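PDB 4TZM: protein HTP-2 from Caenorhabditis elegans, which binds the HTP-3 closure motif through its HORMA domain and probably takes part in the stepwise assembly of the meiotic chromosome axis. Local coordinates for residues A[39-44]-A[235-240]; A[130-135]-A[239-244]; A[55-60]-A[184-189]; A[122-127]-A[245-250]. All coordinates share one frame; numbering follows the deposited sequence.

Contact 1. Residues A[39-44]-A[235-240]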
# COMPACT_ATOMS: atom_id res chain seq x y z
N SER A 39 -1.29 -11.10 -6.74
CA SER A 39 -2.35 -10.44 -5.99
C SER A 39 -2.15 -10.62 -4.49
O SER A 39 -2.39 -9.70 -3.70
CB SER A 39 -3.71 -11.01 -6.42
OG SER A 39 -4.76 -10.21 -5.92
N ASN A 40 -1.70 -11.81 -4.10
CA ASN A 40 -1.36 -12.06 -2.70
C ASN A 40 -0.23 -11.16 -2.26
O ASN A 40 -0.15 -10.76 -1.10
CB ASN A 40 -0.97 -13.52 -2.49
CG ASN A 40 -2.18 -14.44 -2.49
OD1 ASN A 40 -3.28 -14.02 -2.15
ND2 ASN A 40 -1.97 -15.70 -2.88
N PHE A 41 0.67 -10.83 -3.19
CA PHE A 41 1.75 -9.94 -2.85
C PHE A 41 1.25 -8.53 -2.55
O PHE A 41 1.72 -7.89 -1.61
CB PHE A 41 2.81 -9.89 -3.95
CG PHE A 41 3.86 -8.85 -3.69
CD1 PHE A 41 4.91 -9.11 -2.83
CD2 PHE A 41 3.75 -7.59 -4.24
CE1 PHE A 41 5.85 -8.15 -2.56
CE2 PHE A 41 4.68 -6.62 -3.97
CZ PHE A 41 5.74 -6.90 -3.13
N MET A 42 0.31 -8.03 -3.35
CA MET A 42 -0.21 -6.68 -3.14
C MET A 42 -0.91 -6.56 -1.79
O MET A 42 -0.83 -5.53 -1.12
CB MET A 42 -1.18 -6.28 -4.26
CG MET A 42 -0.53 -6.09 -5.63
SD MET A 42 0.88 -4.96 -5.60
CE MET A 42 0.82 -4.30 -7.25
N ILE A 43 -1.61 -7.62 -1.40
CA ILE A 43 -2.27 -7.69 -0.10
C ILE A 43 -1.26 -7.52 1.03
O ILE A 43 -1.48 -6.75 1.96
CB ILE A 43 -3.03 -9.02 0.07
CG1 ILE A 43 -4.07 -9.18 -1.05
CG2 ILE A 43 -3.69 -9.11 1.43
CD1 ILE A 43 -4.95 -10.40 -0.93
N ARG A 44 -0.15 -8.25 0.95
CA ARG A 44 0.91 -8.15 1.95
C ARG A 44 1.58 -6.78 1.88
O ARG A 44 1.97 -6.23 2.90
CB ARG A 44 1.94 -9.27 1.76
CG ARG A 44 1.35 -10.68 1.70
CD ARG A 44 0.50 -11.03 2.92
NE ARG A 44 1.31 -11.23 4.13
CZ ARG A 44 1.12 -10.56 5.26
NH1 ARG A 44 0.17 -9.65 5.34
NH2 ARG A 44 1.90 -10.80 6.31
N LEU A 235 5.42 -0.74 -7.36
CA LEU A 235 5.52 -2.19 -7.26
C LEU A 235 5.02 -2.79 -8.57
O LEU A 235 4.01 -2.34 -9.12
CB LEU A 235 4.69 -2.72 -6.08
CG LEU A 235 5.19 -2.37 -4.67
CD1 LEU A 235 4.15 -2.70 -3.60
CD2 LEU A 235 6.50 -3.09 -4.37
N ARG A 236 5.75 -3.78 -9.10
CA ARG A 236 5.35 -4.42 -10.34
C ARG A 236 5.54 -5.93 -10.24
O ARG A 236 6.53 -6.48 -10.73
CB ARG A 236 6.15 -3.86 -11.52
CG ARG A 236 5.76 -4.39 -12.92
CD ARG A 236 4.27 -4.24 -13.20
NE ARG A 236 3.92 -4.37 -14.61
CZ ARG A 236 3.43 -5.47 -15.18
NH1 ARG A 236 3.22 -6.56 -14.45
NH2 ARG A 236 3.14 -5.47 -16.47
N PRO A 237 4.59 -6.62 -9.57
CA PRO A 237 4.59 -8.08 -9.64
C PRO A 237 4.06 -8.56 -10.99
O PRO A 237 3.95 -7.77 -11.93
CB PRO A 237 3.65 -8.49 -8.50
CG PRO A 237 2.81 -7.30 -8.25
CD PRO A 237 3.64 -6.10 -8.58
N GLY A 238 3.75 -9.85 -11.09
CA GLY A 238 3.35 -10.45 -12.35
C GLY A 238 2.19 -9.81 -13.08
O GLY A 238 2.23 -9.65 -14.30
N HIS A 239 1.13 -9.45 -12.36
CA HIS A 239 -0.10 -9.06 -13.04
C HIS A 239 -0.74 -7.81 -12.46
O HIS A 239 -1.87 -7.46 -12.80
CB HIS A 239 -1.09 -10.23 -13.00
CG HIS A 239 -0.56 -11.47 -13.64
ND1 HIS A 239 -0.88 -11.85 -14.92
CD2 HIS A 239 0.31 -12.40 -13.18
CE1 HIS A 239 -0.25 -12.97 -15.22
NE2 HIS A 239 0.48 -13.32 -14.18
N HIS A 240 -0.00 -7.12 -11.60
CA HIS A 240 -0.52 -5.92 -10.96
C HIS A 240 0.58 -4.87 -10.87
O HIS A 240 1.76 -5.18 -10.97
CB HIS A 240 -1.05 -6.23 -9.56
CG HIS A 240 -2.11 -7.28 -9.53
ND1 HIS A 240 -1.82 -8.63 -9.62
CD2 HIS A 240 -3.46 -7.19 -9.44
CE1 HIS A 240 -2.95 -9.32 -9.58
NE2 HIS A 240 -3.96 -8.47 -9.47
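Residues 39-44 of helix 35-56 run past the turn 235-240 without pairing, the backbones coming nearest where the CA atoms of Ser39 and His240 are 7.0 Å apart. Met42 contributes the largest share. Its CG is anti to the carbonyl carbon and the chain bends at chi2 (-52°), which brings the terminal methyl against two groups of the turn: CE lies 3.5 Å from CB of His240 and 3.6 Å from CD of Pro237. One residue earlier Phe41, with CG anti to the backbone N, sends its ring tip to Leu235; CE2 is 4.0 Å from CD1 of that leucine, whose CD2 lies at the ring edge. Ser39 works through carbon, its CB 3.7 Å from CE1 of His240, while its OG is bonded to Thr100. The His240 ring is held from outside by Ser38 OG, which pairs with ND1. At His240 an alanine would keep the CB beside Met42, but losing the ring against Ser39 and the bond to Ser38 would probably weaken the hold between turn and helix. The turn joins strands 228-235 and 240-248, so this is a β-hairpin tip packed against helix 35-56 of a HORMA domain.

Contact 2. Residues A[130-135]-A[239-244]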
# COMPACT_ATOMS: atom_id res chain seq x y z
N ILE A 130 -2.92 -0.64 -10.86
CA ILE A 130 -3.14 -0.91 -12.27
C ILE A 130 -3.25 -2.41 -12.44
O ILE A 130 -2.45 -3.16 -11.88
CB ILE A 130 -2.01 -0.37 -13.16
CG1 ILE A 130 -1.82 1.13 -12.96
CG2 ILE A 130 -2.28 -0.68 -14.63
CD1 ILE A 130 -0.62 1.71 -13.68
N TYR A 131 -4.24 -2.85 -13.20
CA TYR A 131 -4.45 -4.27 -13.42
C TYR A 131 -4.02 -4.63 -14.84
O TYR A 131 -4.26 -3.87 -15.77
CB TYR A 131 -5.91 -4.63 -13.15
CG TYR A 131 -6.30 -4.37 -11.71
CD1 TYR A 131 -6.03 -5.30 -10.72
CD2 TYR A 131 -6.90 -3.17 -11.34
CE1 TYR A 131 -6.36 -5.06 -9.40
CE2 TYR A 131 -7.24 -2.92 -10.02
CZ TYR A 131 -6.96 -3.87 -9.05
OH TYR A 131 -7.29 -3.64 -7.73
N PHE A 132 -3.36 -5.77 -14.99
CA PHE A 132 -2.91 -6.20 -16.31
C PHE A 132 -3.60 -7.49 -16.74
O PHE A 132 -4.06 -8.28 -15.92
CB PHE A 132 -1.39 -6.40 -16.34
CG PHE A 132 -0.61 -5.14 -16.15
CD1 PHE A 132 -0.34 -4.65 -14.88
CD2 PHE A 132 -0.12 -4.44 -17.25
CE1 PHE A 132 0.39 -3.48 -14.71
CE2 PHE A 132 0.60 -3.27 -17.09
CZ PHE A 132 0.86 -2.79 -15.81
N GLU A 133 -3.65 -7.67 -18.06
CA GLU A 133 -4.25 -8.85 -18.66
C GLU A 133 -3.29 -9.40 -19.70
O GLU A 133 -2.23 -8.82 -19.93
CB GLU A 133 -5.59 -8.50 -19.30
CG GLU A 133 -5.46 -7.53 -20.45
CD GLU A 133 -6.71 -6.70 -20.67
OE1 GLU A 133 -7.72 -6.97 -19.98
OE2 GLU A 133 -6.68 -5.78 -21.51
N ASN A 134 -3.66 -10.52 -20.32
CA ASN A 134 -2.85 -11.13 -21.37
C ASN A 134 -1.41 -11.37 -20.91
O ASN A 134 -0.49 -10.68 -21.33
CB ASN A 134 -2.87 -10.26 -22.63
CG ASN A 134 -2.32 -10.97 -23.84
OD1 ASN A 134 -2.09 -12.17 -23.83
ND2 ASN A 134 -2.11 -10.21 -24.92
N GLY A 135 -1.24 -12.35 -20.02
CA GLY A 135 0.07 -12.68 -19.49
C GLY A 135 0.65 -11.61 -18.58
O GLY A 135 1.85 -11.58 -18.33
N HIS A 239 1.13 -9.45 -12.36
CA HIS A 239 -0.10 -9.06 -13.04
C HIS A 239 -0.74 -7.81 -12.46
O HIS A 239 -1.87 -7.46 -12.80
CB HIS A 239 -1.09 -10.23 -13.00
CG HIS A 239 -0.56 -11.47 -13.64
ND1 HIS A 239 -0.88 -11.85 -14.92
CD2 HIS A 239 0.31 -12.40 -13.18
CE1 HIS A 239 -0.25 -12.97 -15.22
NE2 HIS A 239 0.48 -13.32 -14.18
N HIS A 240 -0.00 -7.12 -11.60
CA HIS A 240 -0.52 -5.92 -10.96
C HIS A 240 0.58 -4.87 -10.87
O HIS A 240 1.76 -5.18 -10.97
CB HIS A 240 -1.05 -6.23 -9.56
CG HIS A 240 -2.11 -7.28 -9.53
ND1 HIS A 240 -1.82 -8.63 -9.62
CD2 HIS A 240 -3.46 -7.19 -9.44
CE1 HIS A 240 -2.95 -9.32 -9.58
NE2 HIS A 240 -3.96 -8.47 -9.47
N ALA A 241 0.17 -3.62 -10.68
CA ALA A 241 1.11 -2.54 -10.40
C ALA A 241 0.51 -1.59 -9.38
O ALA A 241 -0.71 -1.40 -9.35
CB ALA A 241 1.49 -1.80 -11.68
N ALA A 242 1.36 -1.01 -8.54
CA ALA A 242 0.91 -0.05 -7.54
C ALA A 242 1.81 1.19 -7.54
O ALA A 242 3.02 1.09 -7.77
CB ALA A 242 0.89 -0.69 -6.17
N HIS A 243 1.22 2.35 -7.29
CA HIS A 243 1.98 3.59 -7.19
C HIS A 243 1.72 4.26 -5.84
O HIS A 243 0.58 4.61 -5.52
CB HIS A 243 1.64 4.54 -8.33
CG HIS A 243 2.49 5.77 -8.37
ND1 HIS A 243 1.98 7.03 -8.16
CD2 HIS A 243 3.82 5.93 -8.58
CE1 HIS A 243 2.96 7.92 -8.25
NE2 HIS A 243 4.08 7.27 -8.51
N MET A 244 2.78 4.44 -5.06
CA MET A 244 2.69 5.03 -3.72
C MET A 244 3.09 6.51 -3.75
O MET A 244 4.14 6.87 -4.29
CB MET A 244 3.57 4.24 -2.74
CG MET A 244 3.38 4.59 -1.27
SD MET A 244 1.77 4.10 -0.59
CE MET A 244 1.89 4.71 1.09
O HOH W 1 -4.60 -8.65 -12.98
O HOH W 2 -2.75 -10.98 -16.58
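The carbonyl oxygen of His239 is gripped twice, by the backbone N of Phe132 at 3.1 Å and by water 1. The N-H comes from above the carbonyl plane, 39° out of it, and water 1 also donates to Phe132 O. A second water continues the chain from Phe132 O to ND1 of His239, lying in the plane of that imidazole. Farther along, Ile130 and Ala241 form a hydrogen-bonded antiparallel pair, with Ile130 N to Ala241 O at 2.8 Å and Ala241 N to Ile130 O at 2.9 Å. On the face these two side chains share, Ala241 CB meets the edge of the Phe132 ring, 3.6 Å from Phe132 CE1; Arg236 makes a cation-pi contact with the same ring. On the other face Tyr131 and His240 meet rim to rim, Tyr131 CD1 to His240 CD2 at 3.4 Å, planes 79° apart. An alanine in place of Tyr131 would probably leave the His240 rim less covered and would lose the hydroxyl bond to Leu105 O. This antiparallel ladder ties the C-terminal hairpin to strand 123-133, a pairing consistent with the closed HORMA state, as in closed Mad2.

Contact 3. Residues A[55-60]-A[184-189]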
# COMPACT_ATOMS: atom_id res chain seq x y z
N ARG A 55 2.94 3.77 11.92
CA ARG A 55 3.92 3.80 13.01
C ARG A 55 4.88 4.97 12.87
O ARG A 55 5.04 5.76 13.80
CB ARG A 55 4.70 2.48 13.06
CG ARG A 55 5.88 2.50 14.02
CD ARG A 55 5.43 2.58 15.48
NE ARG A 55 6.36 3.40 16.25
CZ ARG A 55 6.06 4.59 16.76
NH1 ARG A 55 4.84 5.10 16.60
NH2 ARG A 55 6.97 5.28 17.44
N GLN A 56 5.51 5.09 11.71
CA GLN A 56 6.55 6.09 11.48
C GLN A 56 6.04 7.53 11.62
O GLN A 56 6.78 8.42 12.03
CB GLN A 56 7.18 5.89 10.09
CG GLN A 56 8.71 5.86 10.09
CD GLN A 56 9.28 4.74 10.93
OE1 GLN A 56 8.84 3.59 10.86
NE2 GLN A 56 10.29 5.07 11.73
N ARG A 57 4.77 7.75 11.28
CA ARG A 57 4.17 9.08 11.44
C ARG A 57 3.58 9.24 12.84
O ARG A 57 2.98 10.27 13.15
CB ARG A 57 3.09 9.31 10.38
CG ARG A 57 3.64 9.62 9.00
CD ARG A 57 4.55 10.84 9.04
NE ARG A 57 3.82 12.10 8.97
CZ ARG A 57 4.27 13.25 9.45
NH1 ARG A 57 5.45 13.31 10.04
NH2 ARG A 57 3.53 14.35 9.34
N ASN A 58 3.77 8.22 13.68
CA ASN A 58 3.35 8.26 15.07
C ASN A 58 1.84 8.44 15.21
O ASN A 58 1.35 9.05 16.16
CB ASN A 58 4.11 9.35 15.84
CG ASN A 58 4.05 9.16 17.35
OD1 ASN A 58 3.27 9.82 18.04
ND2 ASN A 58 4.88 8.27 17.86
N ILE A 59 1.10 7.91 14.24
CA ILE A 59 -0.35 7.95 14.26
C ILE A 59 -0.87 6.94 15.28
O ILE A 59 -1.85 7.19 15.98
CB ILE A 59 -0.94 7.67 12.86
CG1 ILE A 59 -0.45 8.72 11.87
CG2 ILE A 59 -2.46 7.64 12.90
CD1 ILE A 59 -1.02 8.56 10.46
N LEU A 60 -0.18 5.81 15.36
CA LEU A 60 -0.43 4.81 16.39
C LEU A 60 0.85 4.51 17.15
O LEU A 60 1.92 4.38 16.54
CB LEU A 60 -1.00 3.53 15.79
CG LEU A 60 -2.41 3.59 15.21
CD1 LEU A 60 -2.78 2.26 14.60
CD2 LEU A 60 -3.42 3.99 16.28
N LYS A 184 12.98 11.92 8.54
CA LYS A 184 13.96 12.96 8.23
C LYS A 184 13.43 14.10 7.34
O LYS A 184 14.08 15.12 7.20
CB LYS A 184 15.19 12.34 7.55
CG LYS A 184 15.83 11.20 8.32
CD LYS A 184 16.57 11.69 9.54
CE LYS A 184 17.34 10.56 10.21
NZ LYS A 184 18.30 11.07 11.24
N VAL A 185 12.25 13.92 6.74
CA VAL A 185 11.73 14.91 5.80
C VAL A 185 10.47 15.62 6.29
O VAL A 185 10.42 16.85 6.34
CB VAL A 185 11.43 14.29 4.42
CG1 VAL A 185 10.84 15.33 3.48
CG2 VAL A 185 12.69 13.68 3.82
N LEU A 186 9.45 14.84 6.63
CA LEU A 186 8.18 15.40 7.08
C LEU A 186 8.27 16.03 8.46
O LEU A 186 8.98 15.53 9.34
CB LEU A 186 7.09 14.32 7.08
CG LEU A 186 6.65 13.79 5.72
CD1 LEU A 186 5.52 12.78 5.87
CD2 LEU A 186 6.23 14.93 4.81
N GLU A 187 7.55 17.13 8.65
CA GLU A 187 7.34 17.70 9.97
C GLU A 187 6.43 16.77 10.77
O GLU A 187 5.69 15.98 10.17
CB GLU A 187 6.72 19.10 9.88
CG GLU A 187 7.69 20.25 10.11
CD GLU A 187 6.96 21.56 10.35
OE1 GLU A 187 5.71 21.57 10.28
OE2 GLU A 187 7.63 22.58 10.63
N PRO A 188 6.49 16.85 12.11
CA PRO A 188 5.54 16.07 12.92
C PRO A 188 4.10 16.48 12.66
O PRO A 188 3.86 17.65 12.33
CB PRO A 188 5.95 16.42 14.36
CG PRO A 188 7.39 16.88 14.26
CD PRO A 188 7.48 17.56 12.92
N LEU A 189 3.16 15.55 12.80
CA LEU A 189 1.75 15.86 12.66
C LEU A 189 1.30 16.79 13.79
O LEU A 189 1.88 16.75 14.88
CB LEU A 189 0.90 14.59 12.64
CG LEU A 189 0.87 13.81 11.33
CD1 LEU A 189 0.09 12.51 11.48
CD2 LEU A 189 0.26 14.66 10.23
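Hydrogen bonding here centres on one carbonyl. Arg57 reaches Glu187 O end-on with both terminal nitrogens, NH1 at 2.7 Å and NH2 at 2.8 Å. The oxygen lies close to the guanidinium plane; NH2 sits nearly along the C=O axis, whereas NH1 approaches from above the carbonyl plane. Bends at chi2 and chi3 (-57° and -83°) fold the arginine round to put its head there. The charge has a second partner, a salt bridge from NH2 to Glu123 OE1, so the head is fixed in rotation as well as in place.

Van der Waals packing flanks this group. Leu186 lays CD1 over one guanidinium face, 3.6 Å above the plane, and its CB comes near NH1. Leu189 crosses the arginine at about a right angle, with CG 3.4 Å from NH2, and then turns CD1 to meet CG1 of Ile59 at 3.8 Å, an apolar pair.

The backbone just past the arginine is capped: Asn58, with positive phi (61°), closes helix 35-56 in a Schellman motif, its N bonded to Arg55 O at 2.8 Å. The bound peptide packs on Asn58, Ile59 and Leu60.

The contact thus joins the exit of helix 35-56 to the segment that follows helix 164-185. Strand 123-133 lies against it through Glu123 and Phe125, and Ser250, beyond strand 240-248, bonds to the Glu187 backbone.

Contact 4. Residues A[122-127]-A[245-250]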
# COMPACT_ATOMS: atom_id res chain seq x y z
N ILE A 122 -4.94 17.11 5.30
CA ILE A 122 -3.70 17.83 5.57
C ILE A 122 -2.51 16.92 5.27
O ILE A 122 -1.37 17.38 5.18
CB ILE A 122 -3.64 18.32 7.03
CG1 ILE A 122 -3.47 17.15 8.00
CG2 ILE A 122 -4.88 19.13 7.38
CD1 ILE A 122 -2.99 17.55 9.38
N GLU A 123 -2.79 15.63 5.11
CA GLU A 123 -1.77 14.64 4.75
C GLU A 123 -2.41 13.39 4.15
O GLU A 123 -3.40 12.88 4.68
CB GLU A 123 -0.93 14.27 5.97
CG GLU A 123 0.19 13.29 5.68
CD GLU A 123 1.23 13.24 6.79
OE1 GLU A 123 2.06 14.18 6.88
OE2 GLU A 123 1.21 12.27 7.57
N VAL A 124 -1.86 12.90 3.04
CA VAL A 124 -2.38 11.71 2.38
C VAL A 124 -1.28 10.75 1.94
O VAL A 124 -0.31 11.16 1.29
CB VAL A 124 -3.22 12.07 1.13
CG1 VAL A 124 -3.59 10.81 0.35
CG2 VAL A 124 -4.47 12.84 1.52
N PHE A 125 -1.42 9.48 2.31
CA PHE A 125 -0.58 8.43 1.75
C PHE A 125 -1.43 7.53 0.86
O PHE A 125 -2.29 6.81 1.36
CB PHE A 125 0.09 7.62 2.87
CG PHE A 125 1.25 8.31 3.50
CD1 PHE A 125 1.06 9.23 4.52
CD2 PHE A 125 2.55 8.05 3.08
CE1 PHE A 125 2.14 9.88 5.11
CE2 PHE A 125 3.63 8.69 3.66
CZ PHE A 125 3.43 9.61 4.68
N SER A 126 -1.19 7.59 -0.44
CA SER A 126 -2.06 6.91 -1.40
C SER A 126 -1.35 5.78 -2.14
O SER A 126 -0.17 5.88 -2.48
CB SER A 126 -2.61 7.91 -2.42
OG SER A 126 -1.57 8.53 -3.15
N MET A 127 -2.09 4.69 -2.37
CA MET A 127 -1.59 3.58 -3.16
C MET A 127 -2.57 3.29 -4.31
O MET A 127 -3.65 2.76 -4.09
CB MET A 127 -1.38 2.34 -2.29
CG MET A 127 -0.59 1.23 -2.97
SD MET A 127 -0.14 -0.14 -1.87
CE MET A 127 0.51 0.75 -0.46
N GLN A 245 2.24 7.36 -3.18
CA GLN A 245 2.45 8.80 -3.21
C GLN A 245 2.15 9.42 -1.85
O GLN A 245 1.40 8.85 -1.06
CB GLN A 245 1.57 9.44 -4.28
CG GLN A 245 2.33 9.99 -5.48
CD GLN A 245 1.42 10.32 -6.65
OE1 GLN A 245 0.25 9.93 -6.67
NE2 GLN A 245 1.95 11.04 -7.63
N CYS A 246 2.73 10.59 -1.59
CA CYS A 246 2.45 11.30 -0.36
C CYS A 246 2.23 12.78 -0.63
O CYS A 246 3.10 13.46 -1.17
CB CYS A 246 3.58 11.12 0.66
SG CYS A 246 3.39 12.06 2.20
N TRP A 247 1.04 13.26 -0.28
CA TRP A 247 0.76 14.69 -0.21
C TRP A 247 0.80 15.08 1.26
O TRP A 247 0.32 14.33 2.11
CB TRP A 247 -0.59 15.03 -0.83
CG TRP A 247 -0.63 14.94 -2.32
CD1 TRP A 247 -0.20 15.89 -3.20
CD2 TRP A 247 -1.15 13.86 -3.11
NE1 TRP A 247 -0.41 15.46 -4.49
CE2 TRP A 247 -0.99 14.22 -4.46
CE3 TRP A 247 -1.73 12.63 -2.80
CZ2 TRP A 247 -1.39 13.39 -5.50
CZ3 TRP A 247 -2.13 11.80 -3.84
CH2 TRP A 247 -1.96 12.18 -5.17
N SER A 248 1.37 16.24 1.58
CA SER A 248 1.49 16.61 2.98
C SER A 248 1.64 18.11 3.21
O SER A 248 2.34 18.80 2.48
CB SER A 248 2.67 15.87 3.61
OG SER A 248 2.66 16.01 5.02
N LYS A 249 0.97 18.60 4.25
CA LYS A 249 1.17 19.96 4.73
C LYS A 249 2.50 20.04 5.47
O LYS A 249 3.10 21.12 5.58
CB LYS A 249 0.03 20.38 5.67
CG LYS A 249 -1.26 20.77 4.97
CD LYS A 249 -1.07 22.02 4.13
CE LYS A 249 -2.38 22.77 3.96
NZ LYS A 249 -2.26 23.94 3.04
N SER A 250 2.96 18.90 5.96
CA SER A 250 4.15 18.83 6.81
C SER A 250 5.45 18.77 6.02
O SER A 250 6.51 18.49 6.58
CB SER A 250 4.05 17.62 7.74
OG SER A 250 2.81 17.60 8.43
O HOH W 3 0.30 17.42 7.67
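Cys246 holds SG anti to its backbone N (chi1 176°), while Phe125 has CG anti to the carbonyl carbon (chi1 -77°), and the two meet on one face of an antiparallel β-ladder in the HORMA sheet. The sulfur stands over the ring face, offset toward the rim, 3.5 Å from CZ: a Cys sulfur-aromatic contact. Phe125 also packs on Val53 of helix 35-56. On the same face Glu123 starts anti to its backbone N (-178°) and runs out extended, so that OE1 accepts a hydrogen bond from Ser248 OG at 2.7 Å on its anti lone pair; OE1 also forms a salt bridge with Arg57 NH2. Ser248 OG in turn accepts from Ser250 N at 3.1 Å, an ST turn that bends the chain as the strand ends. Two hydrogen-bonded pairs hold the backbones, Val124 with Trp247 and Ser126 with Gln245; the straightest link is Val124 N to Trp247 O, 2.8 Å. Beyond them, Lys249 N reaches Ile122 O at 2.8 Å, next to a classic bulge that Ile122 and Glu123 form against Val112. On the opposite face Val124 CG1 sits at the indole edge of Trp247, and the buried Ser126 OG, with no polar partner in the model, lies 3.4 Å from Trp247 CZ3.

In the fold
Contacts 2 and 4 lie at two ends of one ladder, strand 123-133 against strand 240-248, with centres about 23 Å apart; both rest on backbone bonds, with Met244 packed against Ser126 and Met127 between them. Contacts 1 and 3 instead use the two ends of helix 35-56. Contact 1 is wholly buried and depends on apolar side chains; contact 3, only partly buried and on the opposite side of the chain's centre, depends on a charged arginine. Each helix contact touches its neighbouring ladder contact: contact 1 shares His239 and His240 with contact 2, while contact 3 meets contact 4 through the Arg57–Glu123 salt bridge. The helix is thus tied to the sheet at both ends.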